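Local coordinates for acetyl transferase (Salmonella typhimurium, PDB 1S7L) that transfers acetyl groups from acetyl-coenzyme A to the N-terminal amino group of ribosomal protein L7/L12, as a GNAT-family enzyme, at the interface of chains A and B. Residues are numbered along the deposited sequence; one frame, centred on the assembly and turned at random. Chains: chain A/B, acetyl transferase.

Contact 1: the interface of chains A and B. Residues chain A 160-161, 169; chain B 131, 178.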
loop_
_atom_site.group_PDB
_atom_site.type_symbol
_atom_site.label_atom_id
_atom_site.label_comp_id
_atom_site.label_asym_id
_atom_site.label_seq_id
_atom_site.Cartn_x
_atom_site.Cartn_y
_atom_site.Cartn_z
ATOM N N LYS A 160 -6.299 -4.844 11.792
ATOM C CA LYS A 160 -7.613 -4.584 12.370
ATOM C C LYS A 160 -8.476 -3.588 11.652
ATOM O O LYS A 160 -8.076 -2.455 11.442
ATOM C CB LYS A 160 -7.494 -4.143 13.829
ATOM C CG LYS A 160 -7.039 -5.266 14.728
ATOM C CD LYS A 160 -7.714 -6.603 14.365
ATOM C CE LYS A 160 -7.238 -7.765 15.269
ATOM N NZ LYS A 160 -8.018 -7.867 16.591
ATOM N N GLN A 161 -9.673 -4.036 11.285
ATOM C CA GLN A 161 -10.655 -3.160 10.637
ATOM C C GLN A 161 -10.093 -2.340 9.537
ATOM O O GLN A 161 -10.448 -1.165 9.359
ATOM C CB GLN A 161 -11.222 -2.240 11.682
ATOM C CG GLN A 161 -11.914 -3.013 12.811
ATOM C CD GLN A 161 -12.410 -2.075 13.874
ATOM O OE1 GLN A 161 -12.692 -0.912 13.582
ATOM N NE2 GLN A 161 -12.508 -2.560 15.125
ATOM N N TYR A 169 -16.487 -2.493 8.632
ATOM C CA TYR A 169 -15.031 -2.610 8.606
ATOM C C TYR A 169 -14.611 -4.012 8.912
ATOM O O TYR A 169 -15.127 -4.645 9.844
ATOM C CB TYR A 169 -14.337 -1.682 9.616
ATOM C CG TYR A 169 -14.539 -0.219 9.342
ATOM C CD1 TYR A 169 -13.816 0.437 8.392
ATOM C CD2 TYR A 169 -15.501 0.505 10.051
ATOM C CE1 TYR A 169 -14.055 1.765 8.117
ATOM C CE2 TYR A 169 -15.746 1.840 9.789
ATOM C CZ TYR A 169 -15.025 2.467 8.835
ATOM O OH TYR A 169 -15.351 3.790 8.544
ATOM N N ARG B 131 -9.537 6.991 10.826
ATOM C CA ARG B 131 -9.745 6.391 12.119
ATOM C C ARG B 131 -8.734 5.319 12.405
ATOM O O ARG B 131 -8.577 4.858 13.563
ATOM C CB ARG B 131 -11.164 5.827 12.188
ATOM C CG ARG B 131 -11.350 4.617 11.264
ATOM C CD ARG B 131 -12.846 4.354 11.114
ATOM N NE ARG B 131 -13.284 3.597 12.265
ATOM C CZ ARG B 131 -12.867 2.365 12.529
ATOM N NH1 ARG B 131 -12.009 1.778 11.715
ATOM N NH2 ARG B 131 -13.289 1.693 13.597
ATOM N N ILE B 178 -6.324 2.434 16.081
ATOM C CA ILE B 178 -7.655 2.815 15.645
ATOM C C ILE B 178 -8.192 3.829 16.637
ATOM O O ILE B 178 -8.102 3.610 17.844
ATOM C CB ILE B 178 -8.593 1.562 15.567
ATOM C CG1 ILE B 178 -8.172 0.702 14.403
ATOM C CG2 ILE B 178 -10.001 1.919 15.279
ATOM C CD1 ILE B 178 -8.949 -0.597 14.424
HETATM O O HOH W 1 -10.743 1.743 9.173
#

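Contact 2: the interface of chains A and B. Residues chain A 43, 47, 163-164; chain B 93-94.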
loop_
_atom_site.group_PDB
_atom_site.type_symbol
_atom_site.label_atom_id
_atom_site.label_comp_id
_atom_site.label_asym_id
_atom_site.label_seq_id
_atom_site.Cartn_x
_atom_site.Cartn_y
_atom_site.Cartn_z
ATOM N N ASP A 43 -13.906 -4.386 -3.469
ATOM C CA ASP A 43 -14.621 -3.142 -3.413
ATOM C C ASP A 43 -15.084 -2.635 -4.777
ATOM O O ASP A 43 -16.194 -2.099 -4.911
ATOM C CB ASP A 43 -13.751 -2.074 -2.722
ATOM C CG ASP A 43 -14.529 -0.778 -2.452
ATOM O OD1 ASP A 43 -15.063 -0.185 -3.408
ATOM O OD2 ASP A 43 -14.626 -0.342 -1.290
ATOM N N TYR A 47 -18.848 -0.549 -8.415
ATOM C CA TYR A 47 -18.753 0.611 -9.274
ATOM C C TYR A 47 -18.891 0.212 -10.731
ATOM O O TYR A 47 -18.945 1.066 -11.597
ATOM C CB TYR A 47 -17.421 1.320 -9.047
ATOM C CG TYR A 47 -17.258 1.746 -7.618
ATOM C CD1 TYR A 47 -18.253 2.506 -6.982
ATOM C CD2 TYR A 47 -16.177 1.308 -6.860
ATOM C CE1 TYR A 47 -18.178 2.802 -5.616
ATOM C CE2 TYR A 47 -16.083 1.601 -5.493
ATOM C CZ TYR A 47 -17.087 2.343 -4.870
ATOM O OH TYR A 47 -17.015 2.612 -3.503
ATOM N N GLU A 163 -10.302 -2.898 6.168
ATOM C CA GLU A 163 -11.063 -2.618 4.939
ATOM C C GLU A 163 -12.569 -2.360 5.131
ATOM O O GLU A 163 -13.257 -3.053 5.896
ATOM C CB GLU A 163 -10.917 -3.753 3.925
ATOM C CG GLU A 163 -9.533 -3.910 3.346
ATOM C CD GLU A 163 -9.430 -5.094 2.387
ATOM O OE1 GLU A 163 -10.511 -5.618 2.000
ATOM O OE2 GLU A 163 -8.282 -5.489 2.019
ATOM N N TYR A 164 -13.070 -1.344 4.441
ATOM C CA TYR A 164 -14.488 -1.070 4.518
ATOM C C TYR A 164 -15.121 -1.767 3.313
ATOM O O TYR A 164 -14.863 -1.346 2.182
ATOM C CB TYR A 164 -14.793 0.420 4.416
ATOM C CG TYR A 164 -16.246 0.677 4.713
ATOM C CD1 TYR A 164 -16.766 0.435 5.983
ATOM C CD2 TYR A 164 -17.119 1.102 3.709
ATOM C CE1 TYR A 164 -18.111 0.614 6.246
ATOM C CE2 TYR A 164 -18.458 1.278 3.956
ATOM C CZ TYR A 164 -18.952 1.039 5.225
ATOM O OH TYR A 164 -20.294 1.255 5.484
ATOM N N ILE B 93 -11.953 5.367 1.500
ATOM C CA ILE B 93 -13.005 4.386 1.746
ATOM C C ILE B 93 -12.749 3.640 3.028
ATOM O O ILE B 93 -13.690 3.282 3.724
ATOM C CB ILE B 93 -13.125 3.305 0.643
ATOM C CG1 ILE B 93 -13.214 3.951 -0.737
ATOM C CG2 ILE B 93 -14.400 2.435 0.919
ATOM C CD1 ILE B 93 -13.068 2.912 -1.965
ATOM N N ASN B 94 -11.486 3.346 3.341
ATOM C CA ASN B 94 -11.259 2.645 4.605
ATOM C C ASN B 94 -11.022 3.550 5.818
ATOM O O ASN B 94 -10.987 3.052 6.941
ATOM C CB ASN B 94 -10.114 1.653 4.484
ATOM C CG ASN B 94 -10.307 0.702 3.316
ATOM O OD1 ASN B 94 -11.352 0.046 3.185
ATOM N ND2 ASN B 94 -9.303 0.610 2.477
HETATM O O HOH W 2 -12.488 -1.456 1.038
#

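Contact 3: the interface of chains A and B. Residues chain A 91, 98, 132, 174; chain B 136, 159, 162.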
loop_
_atom_site.group_PDB
_atom_site.type_symbol
_atom_site.label_atom_id
_atom_site.label_comp_id
_atom_site.label_asym_id
_atom_site.label_seq_id
_atom_site.Cartn_x
_atom_site.Cartn_y
_atom_site.Cartn_z
ATOM N N GLU A 91 6.036 -3.046 -6.317
ATOM C CA GLU A 91 6.976 -2.055 -5.781
ATOM C C GLU A 91 8.327 -2.527 -6.342
ATOM O O GLU A 91 9.027 -3.293 -5.695
ATOM C CB GLU A 91 6.997 -2.096 -4.252
ATOM C CG GLU A 91 5.758 -1.565 -3.552
ATOM C CD GLU A 91 5.723 -1.978 -2.114
ATOM O OE1 GLU A 91 6.720 -2.518 -1.615
ATOM O OE2 GLU A 91 4.682 -1.790 -1.455
ATOM N N TYR A 98 1.650 -7.172 -4.646
ATOM C CA TYR A 98 0.420 -7.448 -3.932
ATOM C C TYR A 98 -0.500 -8.149 -4.926
ATOM O O TYR A 98 -0.796 -7.602 -6.024
ATOM C CB TYR A 98 -0.220 -6.126 -3.442
ATOM C CG TYR A 98 0.540 -5.470 -2.307
ATOM C CD1 TYR A 98 0.333 -5.900 -1.010
ATOM C CD2 TYR A 98 1.531 -4.486 -2.535
ATOM C CE1 TYR A 98 1.085 -5.407 0.071
ATOM C CE2 TYR A 98 2.315 -3.965 -1.445
ATOM C CZ TYR A 98 2.062 -4.466 -0.140
ATOM O OH TYR A 98 2.782 -4.121 0.978
ATOM N N ARG A 132 8.982 -11.190 -3.445
ATOM C CA ARG A 132 8.094 -11.110 -2.309
ATOM C C ARG A 132 6.653 -10.916 -2.808
ATOM O O ARG A 132 6.340 -9.904 -3.413
ATOM C CB ARG A 132 8.482 -9.945 -1.374
ATOM C CG ARG A 132 7.563 -9.809 -0.112
ATOM C CD ARG A 132 7.946 -8.627 0.851
ATOM N NE ARG A 132 6.754 -8.165 1.555
ATOM C CZ ARG A 132 6.204 -8.770 2.606
ATOM N NH1 ARG A 132 6.782 -9.821 3.138
ATOM N NH2 ARG A 132 5.077 -8.304 3.155
ATOM N N MET A 174 -2.732 -10.538 6.416
ATOM C CA MET A 174 -1.686 -10.293 5.441
ATOM C C MET A 174 -0.820 -11.543 5.325
ATOM O O MET A 174 -0.069 -11.894 6.250
ATOM C CB MET A 174 -0.782 -9.126 5.825
ATOM C CG MET A 174 0.405 -9.034 4.878
ATOM S SD MET A 174 1.375 -7.520 5.028
ATOM C CE MET A 174 0.366 -6.301 4.133
ATOM N N LYS B 136 4.698 1.864 9.247
ATOM C CA LYS B 136 5.525 0.768 8.704
ATOM C C LYS B 136 6.931 1.378 8.683
ATOM O O LYS B 136 7.157 2.471 8.141
ATOM C CB LYS B 136 5.204 0.456 7.240
ATOM C CG LYS B 136 3.807 0.018 6.912
ATOM C CD LYS B 136 3.503 0.154 5.405
ATOM C CE LYS B 136 4.374 -0.747 4.549
ATOM N NZ LYS B 136 4.008 -0.656 3.103
ATOM N N MET B 159 6.632 -7.691 8.424
ATOM C CA MET B 159 6.690 -7.965 6.996
ATOM C C MET B 159 8.131 -8.292 6.616
ATOM O O MET B 159 8.998 -7.401 6.613
ATOM C CB MET B 159 6.175 -6.781 6.231
ATOM C CG MET B 159 4.685 -6.490 6.521
ATOM S SD MET B 159 4.135 -4.808 5.946
ATOM C CE MET B 159 4.350 -4.930 4.164
ATOM N N ALA B 162 10.589 -6.817 3.472
ATOM C CA ALA B 162 9.678 -5.994 2.721
ATOM C C ALA B 162 10.274 -4.751 2.115
ATOM O O ALA B 162 9.771 -4.325 1.116
ATOM C CB ALA B 162 8.452 -5.639 3.604
HETATM O O HOH W 3 7.213 -4.059 0.633
#

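Contact 4: the interface of chains A and B. Residues chain A 94-95, 131; chain B 161, 169.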
loop_
_atom_site.group_PDB
_atom_site.type_symbol
_atom_site.label_atom_id
_atom_site.label_comp_id
_atom_site.label_asym_id
_atom_site.label_seq_id
_atom_site.Cartn_x
_atom_site.Cartn_y
_atom_site.Cartn_z
ATOM N N ASN A 94 11.397 -2.724 -4.122
ATOM C CA ASN A 94 11.427 -3.810 -3.141
ATOM C C ASN A 94 11.263 -5.218 -3.722
ATOM O O ASN A 94 11.441 -6.192 -2.995
ATOM C CB ASN A 94 10.394 -3.591 -2.049
ATOM C CG ASN A 94 10.527 -2.221 -1.407
ATOM O OD1 ASN A 94 11.610 -1.827 -0.947
ATOM N ND2 ASN A 94 9.431 -1.501 -1.358
ATOM N N LYS A 95 11.023 -5.298 -5.023
ATOM C CA LYS A 95 10.744 -6.566 -5.706
ATOM C C LYS A 95 9.551 -7.266 -4.966
ATOM O O LYS A 95 9.548 -8.466 -4.736
ATOM C CB LYS A 95 11.988 -7.444 -5.748
ATOM C CG LYS A 95 12.969 -6.978 -6.776
ATOM C CD LYS A 95 14.264 -7.752 -6.708
ATOM C CE LYS A 95 15.317 -7.144 -7.675
ATOM N NZ LYS A 95 14.783 -6.905 -9.073
ATOM N N ARG A 131 10.119 -11.018 -5.766
ATOM C CA ARG A 131 10.572 -12.106 -4.937
ATOM C C ARG A 131 9.736 -12.248 -3.698
ATOM O O ARG A 131 9.794 -13.278 -2.982
ATOM C CB ARG A 131 12.040 -11.885 -4.575
ATOM C CG ARG A 131 12.228 -10.692 -3.630
ATOM C CD ARG A 131 13.709 -10.320 -3.617
ATOM N NE ARG A 131 14.385 -11.208 -2.700
ATOM C CZ ARG A 131 14.148 -11.226 -1.394
ATOM N NH1 ARG A 131 13.256 -10.399 -0.881
ATOM N NH2 ARG A 131 14.787 -12.056 -0.573
ATOM N N GLN B 161 11.543 -8.901 4.973
ATOM C CA GLN B 161 12.321 -8.368 3.850
ATOM C C GLN B 161 11.523 -7.556 2.900
ATOM O O GLN B 161 11.718 -7.616 1.676
ATOM C CB GLN B 161 12.923 -9.527 3.106
ATOM C CG GLN B 161 13.847 -10.363 3.999
ATOM C CD GLN B 161 14.380 -11.551 3.251
ATOM O OE1 GLN B 161 14.488 -11.507 2.024
ATOM N NE2 GLN B 161 14.705 -12.638 3.975
ATOM N N TYR B 169 17.705 -5.935 1.960
ATOM C CA TYR B 169 16.283 -6.045 2.271
ATOM C C TYR B 169 16.068 -6.063 3.750
ATOM O O TYR B 169 16.777 -6.761 4.491
ATOM C CB TYR B 169 15.637 -7.312 1.687
ATOM C CG TYR B 169 15.635 -7.363 0.186
ATOM C CD1 TYR B 169 14.718 -6.676 -0.551
ATOM C CD2 TYR B 169 16.600 -8.108 -0.496
ATOM C CE1 TYR B 169 14.767 -6.691 -1.927
ATOM C CE2 TYR B 169 16.656 -8.136 -1.877
ATOM C CZ TYR B 169 15.744 -7.439 -2.587
ATOM O OH TYR B 169 15.877 -7.426 -3.974
HETATM O O HOH W 4 11.658 -8.075 -1.216
#

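Contact 1: the interface of chains A and B
The loop of chain A holding A:Lys160 and A:Gln161, with the first residue of strand 169-178, meets the loop residue B:Arg131 and B:Ile178 at the far end of strand 169-178 of chain B. B:Arg131 reaches between A:Gln161 and A:Tyr169. Its NH2 donates to the side-chain carbonyl OE1 of A:Gln161 at 2.7 Å, nearly straight on to the carbonyl. Amide and guanidinium planes lie only 23° apart, so the amide meets the guanidinium at its edge; NH1 adds a weak, bent bond to the same OE1. NH1 also turns to water 1 at 2.8 Å, which touches the backbone O of A:Gln161 at 2.9 Å. Both the side chain and the main chain of this glutamine are therefore read by one arginine. One face of the guanidinium lies on the A:Tyr169 ring, NH1 sitting over the ring centre at 3.9 Å from the centroid, a cation-pi stack. The chain of B:Arg131 is folded at chi3 (-82°), which lays the flat group along the ring. CD1 of B:Ile178 lies over the face of the A:Gln161 amide, 3.8 Å from CD, and also packs on CB of A:Lys160 at 3.9 Å. A:Gln161 takes a left-handed backbone turn (phi 47°). The patch probably fastens this loop to the partner and helps hold the pair of chains together.

Contact 2: the interface of chains A and B
Strand 162-164 of chain A, together with the loop residue A:Asp43 and the 3-10 helix 44-47, meets the loop of chain B that carries B:Ile93 and B:Asn94. The backbone N of A:Tyr164 donates to the side-chain carbonyl OD1 of B:Asn94 at a short 2.5 Å. The bond is almost straight at the hydrogen, but the donor is tilted 24° from the carbonyl plane. OD1 also meets water 2 at 2.9 Å, and that water lies 2.6 Å from the backbone O of A:Tyr164. B:Asn94 thus engages both the N-H and the C=O side of one strand residue, directly and through water. B:Ile93 brings two branches to the carboxylate of A:Asp43 from the opposite direction: CG2 lies 3.6 Å from OD2, and CD1 lies 3.7 Å from the same oxygen. A:Asp43 extends toward them because CG is anti to the backbone N (chi1 -172°). Beside the carboxylate, the phenol OH of A:Tyr47 also faces CD1 of B:Ile93 and makes a weak hydrogen bond to OD1 of A:Asp43, which may help orient it. CB of A:Tyr164 faces CG2 of B:Ile93 at 4.1 Å, and the two side chains cross at about a right angle. A:Asp43 follows closely on the coenzyme A-binding A:Ser41, so the patch may steady the rim of the cofactor site while joining the chains.

Contact 3: the interface of chains A and B
Strand-to-strand packing across the two-fold interface of the deposited pair, possibly the biological dimer, brings B:Met159 against A:Arg132, A:Met174 and A:Tyr98 and joins the chains through a mixed stretch: thioether and methyl groups pack against an arginine and a phenol, with a water bridge beside them. The CG of B:Met159 lies 3.8 Å from SD of A:Met174, the two thioether chains crossing at about a right angle. B:Met159 turns at chi3 (64°), which carries its methyl CE back to the phenol OH of A:Tyr98 at 3.6 Å and to NH2 of A:Arg132, also at 3.6 Å. A:Arg132, with CG anti to its own backbone N (chi1 -180°), is extended as far as NE, which carries its guanidinium to chain B. The guanidinium presents one face to CB of B:Ala162, which sits toward the rim, while the methylene CD packs on CA of B:Ala162 at 3.7 Å. Water 3 lies 2.8 Å from carboxylate oxygen OE1 of A:Glu91 and 2.6 Å from the backbone O of B:Ala162, bridging the chains. The other carboxylate oxygen, OE2, is 4.7 Å from NZ of B:Lys136; the two groups, probably of opposite charge, may attract each other weakly without contact. B:Lys136 directly precedes B:Cys137, which forms a disulfide with coenzyme A, and A:Tyr98 shares a strand with the coenzyme A-binding A:Tyr101. The packing may therefore brace the strands that build the cofactor site.

Contact 4: the interface of chains A and B
The ring of B:Tyr169 stacks on A:Arg131, and its hydroxyl meets A:Lys95. Guanidinium and ring planes are 12° apart, and the methylene CD of A:Arg131 continues the stack to the phenol end, 3.7 Å from CZ. OE1 of B:Gln161 accepts a bond from NH2 of A:Arg131, the twin of the pairing in contact 1. The aliphatic stem of A:Lys95 crosses at the phenol end as well, its CD lying 3.2 Å from the phenol OH, while a bend at chi4 (-49°) turns the amine nitrogen NZ away from the hydroxyl. CE1 of B:Tyr169 is 3.5 Å from the backbone O of A:Asn94, which lies beyond the rim and off the ring plane. That same carbonyl oxygen meets water 4 at 2.6 Å, so this carbonyl meets both the ring and the bridging water. Water 4 also lies in the plane of the A:Arg131 guanidinium, at its edge, and makes a further contact with the main chain of B:Gln161, thereby joining three residues from both chains. Farther out, A:Lys95 adopts a left-handed backbone conformation (phi 54°), which probably helps direct the lysine stem across the tyrosine hydroxyl. B:Tyr169 is the first residue of strand 169-178. Water 4 lies 2.9 Å from the backbone O of B:Gln161.

Contact 1 and contact 4 lie at opposite ends of the two-fold interface, about 27 Å between the centres of their C-alpha atoms, and centre on the same arginine-glutamine-tyrosine cluster with the chains exchanged. By the same measure, between C-alpha centres, contact 3 is about 8 Å from contact 4 and about 19 Å from contact 1, and contact 2 is about 12 Å from contact 1. Strand 169-178 serves contacts 1, 3 and 4, strand 162-164 contacts 2 and 3, and Asn94 acts by side chain in contact 2 and backbone in contact 4. The patches suggest a continuous dimer seam, though the structure alone does not prove the oligomer.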